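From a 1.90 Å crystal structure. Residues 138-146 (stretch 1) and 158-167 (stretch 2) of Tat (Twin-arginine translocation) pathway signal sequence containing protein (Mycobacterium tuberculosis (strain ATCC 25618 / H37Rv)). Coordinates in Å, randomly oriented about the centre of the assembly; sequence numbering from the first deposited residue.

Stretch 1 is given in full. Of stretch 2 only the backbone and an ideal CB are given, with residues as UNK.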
# COMPACT_ATOMS: atom_id res chain seq x y z
N LEU A 138 7.93 -12.63 -13.40
CA LEU A 138 7.73 -13.20 -12.07
C LEU A 138 8.79 -14.26 -11.77
O LEU A 138 9.30 -14.92 -12.68
CB LEU A 138 6.35 -13.82 -11.96
CG LEU A 138 5.23 -13.18 -11.13
CD1 LEU A 138 5.52 -11.72 -10.79
CD2 LEU A 138 3.90 -13.32 -11.85
N PRO A 139 9.14 -14.45 -10.50
CA PRO A 139 10.06 -15.53 -10.14
C PRO A 139 9.37 -16.89 -10.17
O PRO A 139 8.14 -16.99 -10.22
CB PRO A 139 10.50 -15.17 -8.72
CG PRO A 139 9.34 -14.43 -8.16
CD PRO A 139 8.76 -13.65 -9.32
N ARG A 140 10.19 -17.94 -10.13
CA ARG A 140 9.67 -19.30 -10.26
C ARG A 140 8.67 -19.63 -9.16
O ARG A 140 7.70 -20.36 -9.40
CB ARG A 140 10.83 -20.31 -10.26
CG ARG A 140 10.39 -21.77 -10.23
CD ARG A 140 11.57 -22.72 -10.33
NE ARG A 140 12.10 -22.80 -11.69
CZ ARG A 140 13.24 -23.40 -12.01
NH1 ARG A 140 13.98 -23.97 -11.08
NH2 ARG A 140 13.64 -23.42 -13.28
N ILE A 141 8.87 -19.09 -7.96
CA ILE A 141 7.98 -19.42 -6.85
C ILE A 141 6.55 -18.99 -7.15
O ILE A 141 5.59 -19.65 -6.74
CB ILE A 141 8.50 -18.80 -5.53
CG1 ILE A 141 7.64 -19.25 -4.36
CG2 ILE A 141 8.52 -17.27 -5.62
CD1 ILE A 141 7.70 -20.74 -4.09
N ALA A 142 6.38 -17.88 -7.88
CA ALA A 142 5.04 -17.42 -8.21
C ALA A 142 4.34 -18.40 -9.14
O ALA A 142 3.17 -18.74 -8.94
CB ALA A 142 5.10 -16.03 -8.85
N GLN A 143 5.04 -18.88 -10.17
CA GLN A 143 4.46 -19.90 -11.04
C GLN A 143 4.20 -21.19 -10.27
O GLN A 143 3.28 -21.94 -10.62
CB GLN A 143 5.39 -20.17 -12.23
CG GLN A 143 5.73 -18.94 -13.06
CD GLN A 143 4.53 -18.35 -13.77
OE1 GLN A 143 3.51 -19.01 -13.96
NE2 GLN A 143 4.65 -17.08 -14.17
N ALA A 144 4.98 -21.46 -9.23
CA ALA A 144 4.91 -22.75 -8.55
C ALA A 144 3.69 -22.85 -7.64
O ALA A 144 3.07 -23.92 -7.54
CB ALA A 144 6.19 -23.00 -7.76
N ILE A 145 3.32 -21.77 -6.95
CA ILE A 145 2.31 -21.86 -5.90
C ILE A 145 1.11 -20.95 -6.16
O ILE A 145 0.24 -20.83 -5.29
CB ILE A 145 2.91 -21.57 -4.51
CG1 ILE A 145 3.37 -20.11 -4.41
CG2 ILE A 145 4.07 -22.52 -4.22
CD1 ILE A 145 3.72 -19.70 -2.99
N ALA A 146 1.04 -20.31 -7.33
CA ALA A 146 -0.13 -19.49 -7.63
C ALA A 146 -1.41 -20.31 -7.57
O ALA A 146 -2.36 -19.95 -6.87
CB ALA A 146 0.03 -18.83 -9.00
N UNK A 158 9.30 -23.95 3.08
CA UNK A 158 10.35 -23.39 2.24
C UNK A 158 9.76 -22.59 1.08
O UNK A 158 10.41 -21.68 0.57
CB UNK A 158 11.25 -24.50 1.71
N UNK A 159 8.53 -22.91 0.68
CA UNK A 159 7.89 -22.14 -0.38
C UNK A 159 7.38 -20.80 0.13
O UNK A 159 7.48 -19.79 -0.57
CB UNK A 159 6.74 -22.94 -0.99
N UNK A 160 6.86 -20.77 1.36
CA UNK A 160 6.51 -19.49 1.98
C UNK A 160 7.76 -18.65 2.23
O UNK A 160 7.74 -17.43 2.05
CB UNK A 160 5.76 -19.72 3.29
N UNK A 161 8.85 -19.29 2.64
CA UNK A 161 10.10 -18.57 2.88
C UNK A 161 10.64 -17.95 1.60
O UNK A 161 11.07 -16.79 1.59
CB UNK A 161 11.15 -19.51 3.49
N UNK A 162 10.63 -18.72 0.51
CA UNK A 162 11.11 -18.20 -0.77
C UNK A 162 10.22 -17.07 -1.27
O UNK A 162 10.71 -16.05 -1.77
CB UNK A 162 11.17 -19.32 -1.81
N UNK A 163 8.90 -17.24 -1.15
CA UNK A 163 7.98 -16.18 -1.56
C UNK A 163 8.26 -14.88 -0.82
O UNK A 163 8.35 -13.81 -1.43
CB UNK A 163 6.53 -16.61 -1.32
N UNK A 164 8.43 -14.96 0.50
CA UNK A 164 8.71 -13.75 1.26
C UNK A 164 10.07 -13.17 0.89
O UNK A 164 10.24 -11.94 0.85
CB UNK A 164 8.65 -14.04 2.76
N UNK A 165 11.05 -14.03 0.63
CA UNK A 165 12.35 -13.55 0.19
C UNK A 165 12.27 -12.80 -1.12
O UNK A 165 12.97 -11.81 -1.33
CB UNK A 165 13.33 -14.72 0.05
N UNK A 166 11.40 -13.25 -2.03
CA UNK A 166 11.23 -12.56 -3.30
C UNK A 166 10.45 -11.26 -3.14
O UNK A 166 10.71 -10.29 -3.86
CB UNK A 166 10.52 -13.47 -4.30
N UNK A 167 9.50 -11.22 -2.20
CA UNK A 167 8.79 -9.97 -1.92
C UNK A 167 9.76 -8.93 -1.37
O UNK A 167 9.75 -7.77 -1.80
CB UNK A 167 7.64 -10.21 -0.93

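Backbone angles near -65/-40 throughout make stretch 2 a continuous helix, crossing helix 140-146 at 136° between N-to-C directions with axes 9.7 Å apart at closest approach. What stretch 1 offers is almost wholly apolar: Pro139, Ile141 and Ile145 direct CA-to-CB toward the partner, so contact should depend on shape rather than on polar pairing.

At position 158 the ideal CB finds nothing of stretch 1 within 5.5 Å, so many residues would fit, polar ones readily. It is Asn158, which makes no contact.

Position 159 points sideways, yet its ideal CB lies 3.9 Å from Ile141 CD1 and 4.2 Å from Ile145 CG2. An aliphatic residue, or a long polar one with a methylene stem, would suit. The residue is Glu159, chi1 m and chi2 t; its OE1 comes 3.8 Å from Ile145 CG2, a packing contact, while its backbone O stands 3.7 Å from Ile141 CD1.

Positions 160 and 161 have open space before their ideal CBs, 160 pointing away and 161 out of reach. Small or polar residues would serve; Ala160 and Glu161 occupy them.

Position 162 points toward stretch 1, with its ideal CB 4.4 Å from Ile141 CG1. A branched or long apolar chain could cover that isoleucine. Leu162 does so: with chi1 t and chi2 p, its CD2 reaches 3.8 Å from Ile141 CB.

Position 163 is sideways, but its ideal CB is 4.2 Å from Ile141 CG1 and 4.5 Å from Ile145 CD1, and the CA atoms of 141 and 163 are 6.2 Å apart. Leucine, isoleucine, valine or methionine would be reasonable. Leu163 places CD2 4.1 Å from Ile145 CD1, and its CB lies 4.2 Å from Ile141 CG1, so it touches both isoleucines.

Positions 164 and 165 meet nothing of stretch 1. Stretch 1 sets no limit at 164, so polar or larger side chains would do equally well. At 165 there is room for a CB, and its phi/psi of -62/-36 is ordinary helix, so glycine is not required here. The residues are His164, with ND1 hydrogen-bonded elsewhere in the structure, and Gly165.

Position 166 points toward stretch 1, its ideal CB 4.1 Å from Pro139 CG and 4.5 Å from Ile141 CG2. A compact apolar residue such as alanine, cysteine or valine is a plausible choice. Cys166, chi1 m, sets SG 4.0 Å from Pro139 CB and also 4.0 Å from Ile141 CG2. With 159, 162 and 163 it completes the hole into which Ile141 fits as a knob.

Position 167 is out of reach, leaving its identity unconstrained by stretch 1; it is Ile167.

Stretch 2, residues 158-167: NEAELLHGCI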
# COMPACT_ATOMS: atom_id res chain seq x y z
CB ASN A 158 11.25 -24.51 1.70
CG ASN A 158 10.65 -25.22 0.50
OD1 ASN A 158 10.96 -24.90 -0.65
ND2 ASN A 158 9.79 -26.20 0.77
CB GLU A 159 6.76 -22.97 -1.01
CG GLU A 159 7.29 -24.19 -1.76
CD GLU A 159 6.22 -25.19 -2.14
OE1 GLU A 159 5.10 -25.12 -1.59
OE2 GLU A 159 6.51 -26.06 -2.99
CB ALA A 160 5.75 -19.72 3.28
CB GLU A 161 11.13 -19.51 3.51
CG GLU A 161 10.80 -19.93 4.93
CD GLU A 161 11.68 -21.07 5.42
OE1 GLU A 161 12.19 -21.83 4.58
OE2 GLU A 161 11.86 -21.19 6.65
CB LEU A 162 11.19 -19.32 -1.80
CG LEU A 162 11.62 -18.94 -3.22
CD1 LEU A 162 12.94 -18.19 -3.21
CD2 LEU A 162 11.70 -20.18 -4.09
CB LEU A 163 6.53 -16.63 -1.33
CG LEU A 163 5.46 -15.56 -1.55
CD1 LEU A 163 5.44 -15.08 -3.00
CD2 LEU A 163 4.09 -16.08 -1.14
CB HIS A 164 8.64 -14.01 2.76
CG HIS A 164 8.59 -12.75 3.57
ND1 HIS A 164 7.45 -11.98 3.68
CD2 HIS A 164 9.55 -12.11 4.28
CE1 HIS A 164 7.71 -10.93 4.44
NE2 HIS A 164 8.97 -10.98 4.81
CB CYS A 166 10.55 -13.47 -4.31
SG CYS A 166 11.59 -14.83 -4.90
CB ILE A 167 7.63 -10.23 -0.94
CG1 ILE A 167 6.51 -11.01 -1.64
CG2 ILE A 167 7.10 -8.91 -0.39
CD1 ILE A 167 5.45 -11.52 -0.69
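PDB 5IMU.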